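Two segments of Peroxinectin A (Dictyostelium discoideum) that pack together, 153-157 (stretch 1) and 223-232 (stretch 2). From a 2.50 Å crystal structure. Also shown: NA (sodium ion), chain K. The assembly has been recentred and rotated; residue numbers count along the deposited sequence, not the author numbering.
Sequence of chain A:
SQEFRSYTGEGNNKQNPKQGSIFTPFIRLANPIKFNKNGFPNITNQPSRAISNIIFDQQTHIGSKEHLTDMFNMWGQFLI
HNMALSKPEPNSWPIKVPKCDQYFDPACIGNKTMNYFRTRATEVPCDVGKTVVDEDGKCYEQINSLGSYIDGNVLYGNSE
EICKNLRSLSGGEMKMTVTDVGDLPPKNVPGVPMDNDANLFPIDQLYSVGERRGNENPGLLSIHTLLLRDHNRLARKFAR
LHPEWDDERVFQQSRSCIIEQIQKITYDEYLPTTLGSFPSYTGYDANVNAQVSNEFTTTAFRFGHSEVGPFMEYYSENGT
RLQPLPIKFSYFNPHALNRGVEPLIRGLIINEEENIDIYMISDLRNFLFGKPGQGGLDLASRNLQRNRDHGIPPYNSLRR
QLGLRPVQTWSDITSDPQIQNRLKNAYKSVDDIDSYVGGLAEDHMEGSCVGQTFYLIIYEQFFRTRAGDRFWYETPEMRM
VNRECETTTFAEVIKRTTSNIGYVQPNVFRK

Stretch 1 (153-157) NVLYG
Stretch 2 (223-232) IHTLLLRDHN

Two helical segments of one chain, at least 69 residues apart in sequence wherever they touch, meet here mainly through side chains, with one contact to a backbone oxygen; no hydrogen bond crosses between them, and together they bury 330 Å². Stretch 1 is helical from Asn153 to Tyr156, and its final turn is closed by Gly157 N donating to Asn153 O at 3.0 Å. Gly157 then leaves the helix with phi/psi of 86/175, where a CB would jam against the carbonyl oxygen of Tyr156, so glycine suits the exit. Stretch 2 is helical throughout, part of a longer helix, with i to i+4 bonds running from Leu227 N to Ile223 O (3.2 Å) through Asn232 N to Leu228 O (3.0 Å). The register is set by Leu155 and His224, whose CA atoms lie 6.9 Å apart.

Ile223 opens stretch 2 with chi1 m and chi2 t, its side chain leading away from the contact. His224 comes next and touches two residues. Its CA-to-CB bond is sideways, but chi1 at -74° and chi2 at 68° bring the end of the side chain nearer stretch 1, with NE2 3.0 Å from Val154 CG2, a close approach of a ring nitrogen to a methyl. Val154 points toward the helix, its chi1 p rotamer sets CG2 against the imidazole, and a short apolar side chain suits this buried place. ND1 of His224 is hydrogen-bonded elsewhere in the structure. The residue's backbone also takes part: Leu155 CD2 lies 3.9 Å from His224 O, an oxygen already occupied by Leu228 N at 3.1 Å.

Thr225 points away and Leu226 is out of reach, as expected when a helix turns its other sides from a neighbour. Leu227 returns toward stretch 1, and its CB meets Leu155 CD1 at 3.8 Å. Leu228, with chi1 m and chi2 t, starts sideways but brings its end closer, placing CD2 4.1 Å from Leu155 CD2. Leu155 is thus the centre of the contact, with 91 Å² covered. Its own CA-to-CB bond is sideways, yet the m,t rotamer carries the forked end to the other helix, so that CD1 reaches Leu227 and CD2 reaches both His224 and Leu228. A flexible, wholly apolar side chain suits this buried site, which offers it mostly hydrocarbon.

Arg229 and Asp230 lie out of reach, and their polar groups find partners elsewhere. One turn after Leu227, His231 points toward stretch 1 with chi1 t and chi2 at -84°. Its CD2 lies 3.1 Å from Tyr156 OH, at the edge of the tyrosine ring and near its plane. The two rings are oblique, with centroids 5.5 Å apart and planes at 57°. Tyr156, with chi1 at -47° and chi2 at -75°, has the length to span this gap from a sideways CB. Asn232 does not touch stretch 1, but its OD1 accepts a hydrogen bond from His231 ND1 at 3.3 Å, which helps to fix the imidazole. At the far end of stretch 1, Asn153 instead binds the sodium ion through OD1 at 2.4 Å.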

# COMPACT_ATOMS: atom_id res chain seq x y z
N ASN A 153 12.02 4.85 1.84
CA ASN A 153 11.57 6.13 1.32
C ASN A 153 10.39 6.67 2.10
O ASN A 153 10.18 7.89 2.16
CB ASN A 153 11.20 6.00 -0.16
CG ASN A 153 9.93 5.19 -0.36
OD1 ASN A 153 9.97 3.96 -0.50
ND2 ASN A 153 8.79 5.87 -0.38
N VAL A 154 9.60 5.78 2.70
CA VAL A 154 8.47 6.20 3.52
C VAL A 154 8.92 7.11 4.66
O VAL A 154 8.16 7.99 5.09
CB VAL A 154 7.72 4.95 4.04
CG1 VAL A 154 8.66 4.07 4.86
CG2 VAL A 154 6.51 5.36 4.86
N LEU A 155 10.13 6.91 5.17
CA LEU A 155 10.64 7.74 6.26
C LEU A 155 11.55 8.86 5.79
O LEU A 155 11.45 9.98 6.30
CB LEU A 155 11.41 6.87 7.27
CG LEU A 155 10.64 5.77 8.00
CD1 LEU A 155 11.57 5.08 8.97
CD2 LEU A 155 9.41 6.31 8.72
N TYR A 156 12.43 8.60 4.82
CA TYR A 156 13.51 9.52 4.49
C TYR A 156 13.27 10.30 3.21
O TYR A 156 14.08 11.17 2.87
CB TYR A 156 14.82 8.74 4.39
CG TYR A 156 15.03 7.79 5.55
CD1 TYR A 156 15.38 8.27 6.80
CD2 TYR A 156 14.84 6.42 5.40
CE1 TYR A 156 15.56 7.41 7.87
CE2 TYR A 156 15.02 5.56 6.46
CZ TYR A 156 15.38 6.06 7.70
OH TYR A 156 15.56 5.20 8.76
N GLY A 157 12.18 10.04 2.49
CA GLY A 157 11.87 10.78 1.29
C GLY A 157 12.55 10.21 0.06
O GLY A 157 13.35 9.28 0.11
N ILE A 223 2.78 3.73 12.68
CA ILE A 223 3.93 2.96 12.22
C ILE A 223 5.07 3.89 11.84
O ILE A 223 6.23 3.63 12.16
CB ILE A 223 3.53 2.04 11.04
CG1 ILE A 223 2.51 1.00 11.52
CG2 ILE A 223 4.76 1.36 10.46
CD1 ILE A 223 1.97 0.09 10.43
N HIS A 224 4.76 4.99 11.15
CA HIS A 224 5.79 5.99 10.87
C HIS A 224 6.48 6.42 12.15
O HIS A 224 7.71 6.49 12.22
CB HIS A 224 5.18 7.20 10.16
CG HIS A 224 4.82 6.95 8.73
ND1 HIS A 224 3.81 6.09 8.35
CD2 HIS A 224 5.34 7.46 7.59
CE1 HIS A 224 3.73 6.08 7.03
NE2 HIS A 224 4.64 6.91 6.55
N THR A 225 5.69 6.71 13.19
CA THR A 225 6.25 7.24 14.43
C THR A 225 7.22 6.26 15.07
O THR A 225 8.34 6.63 15.44
CB THR A 225 5.11 7.58 15.40
OG1 THR A 225 4.22 8.52 14.78
CG2 THR A 225 5.66 8.19 16.68
N LEU A 226 6.81 5.00 15.20
CA LEU A 226 7.63 4.04 15.94
C LEU A 226 8.97 3.80 15.24
O LEU A 226 10.01 3.69 15.90
CB LEU A 226 6.88 2.72 16.12
CG LEU A 226 5.55 2.77 16.88
CD1 LEU A 226 5.07 1.36 17.19
CD2 LEU A 226 5.64 3.59 18.16
N LEU A 227 8.96 3.72 13.91
CA LEU A 227 10.21 3.51 13.19
C LEU A 227 11.09 4.75 13.23
O LEU A 227 12.32 4.65 13.11
CB LEU A 227 9.94 3.09 11.75
CG LEU A 227 9.30 1.71 11.56
CD1 LEU A 227 9.15 1.40 10.08
CD2 LEU A 227 10.10 0.62 12.26
N LEU A 228 10.49 5.93 13.38
CA LEU A 228 11.28 7.13 13.61
C LEU A 228 11.91 7.11 15.00
O LEU A 228 13.09 7.43 15.16
CB LEU A 228 10.41 8.37 13.44
CG LEU A 228 9.95 8.73 12.03
CD1 LEU A 228 8.93 9.85 12.08
CD2 LEU A 228 11.12 9.12 11.14
N ARG A 229 11.13 6.73 16.02
CA ARG A 229 11.68 6.57 17.36
C ARG A 229 12.81 5.54 17.36
O ARG A 229 13.89 5.78 17.91
CB ARG A 229 10.58 6.15 18.33
CG ARG A 229 9.54 7.21 18.59
CD ARG A 229 8.44 6.68 19.50
NE ARG A 229 7.41 7.68 19.76
CZ ARG A 229 6.35 7.47 20.52
NH1 ARG A 229 6.16 6.29 21.10
NH2 ARG A 229 5.46 8.44 20.71
N ASP A 230 12.56 4.38 16.75
CA ASP A 230 13.59 3.35 16.67
C ASP A 230 14.81 3.84 15.91
O ASP A 230 15.94 3.41 16.20
CB ASP A 230 13.01 2.10 16.00
CG ASP A 230 13.77 0.83 16.36
OD1 ASP A 230 13.95 0.58 17.57
OD2 ASP A 230 14.17 0.08 15.44
N HIS A 231 14.62 4.74 14.95
CA HIS A 231 15.76 5.30 14.22
C HIS A 231 16.60 6.19 15.14
O HIS A 231 17.82 6.01 15.24
CB HIS A 231 15.27 6.09 13.01
CG HIS A 231 16.36 6.80 12.28
ND1 HIS A 231 16.83 8.04 12.66
CD2 HIS A 231 17.09 6.44 11.19
CE1 HIS A 231 17.80 8.41 11.83
NE2 HIS A 231 17.97 7.46 10.94
N ASN A 232 15.96 7.16 15.79
CA ASN A 232 16.70 8.05 16.68
C ASN A 232 17.31 7.29 17.85
O ASN A 232 18.34 7.70 18.39
CB ASN A 232 15.79 9.17 17.18
CG ASN A 232 15.47 10.18 16.11
OD1 ASN A 232 16.06 10.17 15.03
ND2 ASN A 232 14.54 11.08 16.40
NA NA K . 10.84 2.55 -2.28